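Local coordinates for protein succinyl-CoA:3-ketoacid coenzyme A transferase subunit B (Helicobacter pylori, PDB 3RRL) that catalyses, as one subunit of the enzyme, the transfer of coenzyme A from succinyl-CoA to a 3-oxo acid, giving a 3-oxoacyl-CoA and succinate, at residues I93-G99 with A132-I138. Sequence-based numbering, arbitrary orientation.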
ATOM      1  N   ILE B  93       1.794  -8.500  14.235  1.00 29.56           N
ATOM      2  CA  ILE B  93       2.862  -9.309  14.824  1.00 28.68           C
ATOM      3  C   ILE B  93       2.594  -9.521  16.319  1.00 27.55           C
ATOM      4  O   ILE B  93       2.425  -8.560  17.063  1.00 32.20           O
ATOM      5  CB  ILE B  93       4.237  -8.626  14.657  1.00 29.09           C
ATOM      6  CG1 ILE B  93       4.531  -8.363  13.181  1.00 27.58           C
ATOM      7  CG2 ILE B  93       5.351  -9.467  15.295  1.00 29.66           C
ATOM      8  CD1 ILE B  93       4.659  -9.611  12.358  1.00 26.46           C
ATOM      9  N   ASP B  94       2.561 -10.775  16.759  1.00 25.73           N
ATOM     10  CA  ASP B  94       2.211 -11.076  18.147  1.00 30.76           C
ATOM     11  C   ASP B  94       3.322 -10.675  19.104  1.00 32.24           C
ATOM     12  O   ASP B  94       3.067 -10.244  20.221  1.00 31.27           O
ATOM     13  CB  ASP B  94       1.914 -12.567  18.317  1.00 35.00           C
ATOM     14  CG  ASP B  94       0.731 -13.025  17.490  1.00 38.45           C
ATOM     15  OD1 ASP B  94      -0.361 -12.426  17.624  1.00 41.33           O
ATOM     16  OD2 ASP B  94       0.899 -13.977  16.697  1.00 37.04           O
ATOM     17  N   LEU B  95       4.565 -10.844  18.669  1.00 33.97           N
ATOM     18  CA  LEU B  95       5.687 -10.647  19.563  1.00 32.54           C
ATOM     19  C   LEU B  95       6.908 -10.043  18.875  1.00 31.80           C
ATOM     20  O   LEU B  95       7.378 -10.549  17.860  1.00 31.06           O
ATOM     21  CB  LEU B  95       6.045 -11.991  20.180  1.00 34.21           C
ATOM     22  CG  LEU B  95       7.130 -12.006  21.233  1.00 40.72           C
ATOM     23  CD1 LEU B  95       6.752 -11.056  22.342  1.00 46.38           C
ATOM     24  CD2 LEU B  95       7.260 -13.423  21.745  1.00 42.90           C
ATOM     25  N   ALA B  96       7.437  -8.975  19.456  1.00 30.38           N
ATOM     26  CA  ALA B  96       8.705  -8.427  19.011  1.00 27.38           C
ATOM     27  C   ALA B  96       9.663  -8.471  20.187  1.00 32.23           C
ATOM     28  O   ALA B  96       9.354  -7.962  21.268  1.00 33.55           O
ATOM     29  CB  ALA B  96       8.540  -7.009  18.513  1.00 21.99           C
ATOM     30  N   ILE B  97      10.811  -9.105  19.976  1.00 34.60           N
ATOM     31  CA  ILE B  97      11.839  -9.185  20.995  1.00 32.65           C
ATOM     32  C   ILE B  97      13.001  -8.310  20.572  1.00 32.03           C
ATOM     33  O   ILE B  97      13.450  -8.374  19.424  1.00 30.82           O
ATOM     34  CB  ILE B  97      12.309 -10.624  21.211  1.00 29.36           C
ATOM     35  CG1 ILE B  97      11.106 -11.529  21.508  1.00 24.74           C
ATOM     36  CG2 ILE B  97      13.312 -10.678  22.352  1.00 24.99           C
ATOM     37  CD1 ILE B  97      11.478 -12.959  21.804  1.00 23.47           C
ATOM     38  N   LEU B  98      13.470  -7.479  21.497  1.00 30.37           N
ATOM     39  CA  LEU B  98      14.472  -6.470  21.182  1.00 30.14           C
ATOM     40  C   LEU B  98      15.546  -6.409  22.250  1.00 31.13           C
ATOM     41  O   LEU B  98      15.305  -6.754  23.414  1.00 31.45           O
ATOM     42  CB  LEU B  98      13.826  -5.084  21.056  1.00 31.94           C
ATOM     43  CG  LEU B  98      12.815  -4.787  19.948  1.00 34.83           C
ATOM     44  CD1 LEU B  98      11.395  -4.899  20.470  1.00 32.26           C
ATOM     45  CD2 LEU B  98      13.046  -3.393  19.402  1.00 37.52           C
ATOM     46  N   GLY B  99      16.737  -5.967  21.851  1.00 28.81           N
ATOM     47  CA  GLY B  99      17.783  -5.658  22.807  1.00 28.87           C
ATOM     48  C   GLY B  99      17.615  -4.223  23.257  1.00 30.95           C
ATOM     49  O   GLY B  99      16.824  -3.489  22.677  1.00 34.80           O
ATOM     50  N   ALA B 132       3.910  -4.247  17.604  1.00 24.20           N
ATOM     51  CA  ALA B 132       3.835  -5.613  18.128  1.00 25.08           C
ATOM     52  C   ALA B 132       2.795  -5.721  19.246  1.00 28.26           C
ATOM     53  O   ALA B 132       2.709  -4.837  20.088  1.00 29.99           O
ATOM     54  CB  ALA B 132       5.202  -6.052  18.625  1.00 21.74           C
ATOM     55  N   LYS B 133       1.992  -6.784  19.251  1.00 29.62           N
ATOM     56  CA  LYS B 133       1.000  -6.959  20.322  1.00 31.51           C
ATOM     57  C   LYS B 133       1.684  -7.040  21.690  1.00 33.40           C
ATOM     58  O   LYS B 133       1.165  -6.538  22.693  1.00 34.80           O
ATOM     59  CB  LYS B 133       0.133  -8.200  20.090  1.00 28.49           C
ATOM     60  CG  LYS B 133      -0.756  -8.114  18.852  1.00 29.44           C
ATOM     61  CD  LYS B 133      -1.526  -9.411  18.636  1.00 31.31           C
ATOM     62  CE  LYS B 133      -1.852  -9.623  17.164  1.00 38.87           C
ATOM     63  NZ  LYS B 133      -2.350 -11.011  16.895  1.00 45.78           N
ATOM     64  N   LYS B 134       2.846  -7.682  21.731  1.00 28.24           N
ATOM     65  CA  LYS B 134       3.658  -7.676  22.935  1.00 30.19           C
ATOM     66  C   LYS B 134       5.105  -7.336  22.604  1.00 33.39           C
ATOM     67  O   LYS B 134       5.682  -7.872  21.659  1.00 35.24           O
ATOM     68  CB  LYS B 134       3.586  -9.015  23.665  1.00 29.80           C
ATOM     69  CG  LYS B 134       4.293  -8.983  24.997  1.00 30.37           C
ATOM     70  CD  LYS B 134       4.226 -10.314  25.717  1.00 31.77           C
ATOM     71  CE  LYS B 134       4.924 -10.221  27.071  1.00 30.67           C
ATOM     72  NZ  LYS B 134       5.091 -11.554  27.710  1.00 29.65           N
ATOM     73  N   VAL B 135       5.677  -6.429  23.386  1.00 31.96           N
ATOM     74  CA  VAL B 135       7.054  -6.015  23.207  1.00 29.08           C
ATOM     75  C   VAL B 135       7.880  -6.490  24.387  1.00 31.18           C
ATOM     76  O   VAL B 135       7.639  -6.084  25.518  1.00 34.51           O
ATOM     77  CB  VAL B 135       7.166  -4.490  23.094  1.00 26.79           C
ATOM     78  CG1 VAL B 135       8.621  -4.066  23.108  1.00 26.83           C
ATOM     79  CG2 VAL B 135       6.464  -3.994  21.827  1.00 24.97           C
ATOM     80  N   ILE B 136       8.841  -7.368  24.116  1.00 29.91           N
ATOM     81  CA  ILE B 136       9.763  -7.852  25.133  1.00 31.15           C
ATOM     82  C   ILE B 136      11.182  -7.341  24.870  1.00 31.48           C
ATOM     83  O   ILE B 136      11.709  -7.504  23.774  1.00 30.15           O
ATOM     84  CB  ILE B 136       9.816  -9.388  25.151  1.00 31.64           C
ATOM     85  CG1 ILE B 136       8.416  -9.973  25.328  1.00 34.36           C
ATOM     86  CG2 ILE B 136      10.752  -9.884  26.251  1.00 31.87           C
ATOM     87  CD1 ILE B 136       8.383 -11.489  25.219  1.00 34.89           C
ATOM     88  N   VAL B 137      11.794  -6.723  25.876  1.00 28.46           N
ATOM     89  CA  VAL B 137      13.194  -6.334  25.788  1.00 28.98           C
ATOM     90  C   VAL B 137      14.037  -7.315  26.598  1.00 31.44           C
ATOM     91  O   VAL B 137      13.705  -7.634  27.742  1.00 33.98           O
ATOM     92  CB  VAL B 137      13.435  -4.911  26.323  1.00 30.77           C
ATOM     93  CG1 VAL B 137      14.935  -4.624  26.416  1.00 34.82           C
ATOM     94  CG2 VAL B 137      12.753  -3.884  25.446  1.00 28.49           C
ATOM     95  N   ILE B 138      15.115  -7.805  25.996  1.00 29.10           N
ATOM     96  CA  ILE B 138      16.041  -8.682  26.696  1.00 32.95           C
ATOM     97  C   ILE B 138      17.437  -8.071  26.656  1.00 35.37           C
ATOM     98  O   ILE B 138      17.934  -7.680  25.596  1.00 38.47           O
ATOM     99  CB  ILE B 138      16.045 -10.116  26.125  1.00 34.36           C
ATOM    100  CG1 ILE B 138      16.718 -10.159  24.746  1.00 35.00           C
ATOM    101  CG2 ILE B 138      14.629 -10.669  26.091  1.00 31.46           C
ATOM    102  CD1 ILE B 138      16.903 -11.574  24.200  1.00 33.41           C
TER
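Lys133 lies alongside Asp94, and the two side chains point the same way. Lys133 CB sits 3.6 Å from the backbone O of Asp94. Lys133 CG lies 3.7 Å from Ile93 O. Beyond CG the chain is extended, which brings CD and then CE in along Asp94 OD1. Lys133 NZ makes a salt bridge to Asp94 OD1, modelled at a short 2.5 Å, and meets that oxygen nearly along its C-O bond. The other oxygen, OD2, accepts the backbone N-H of Tyr18, so both carboxylate oxygens have a partner. The backbone N of Lys133 also bonds to Ile93 O, and this bond is nearly straight (171°). The next one, from Lys134 N to Asp94 O, is bent to 135°, with the donor above the carbonyl plane.

From here the segments run as neighbouring parallel strands, 95-98 and 134-138, in the large mixed sheet of the CoA-transferase fold. Ala96 and Leu98 each use both N-H and C=O towards 134-138. Strand 18-21 flanks 95-98 on its other edge. The chain between the two strands passes through a small second sheet and then helix 125-131, which packs over Ala96 and Leu98: a beta-alpha-beta connection with an insertion.

On the face of Leu95 and Ile136, the two side chains cross. With CG anti to the backbone N (chi1 -176°), Leu95 swings CD1 across to Ile136 CD1; their modelled spacing is shorter than normal and its exact value doubtful. Lys134 extends from the same face, and its NZ pairs with Glu12. On the helix-covered face, Ala96 CB touches Ala132 CB. Further along, Leu98 CD1 rests on Val135 CG1 at 3.9 Å. The Leu98 side chain is about 8 Å from that of Glu43, the predicted active-site residue.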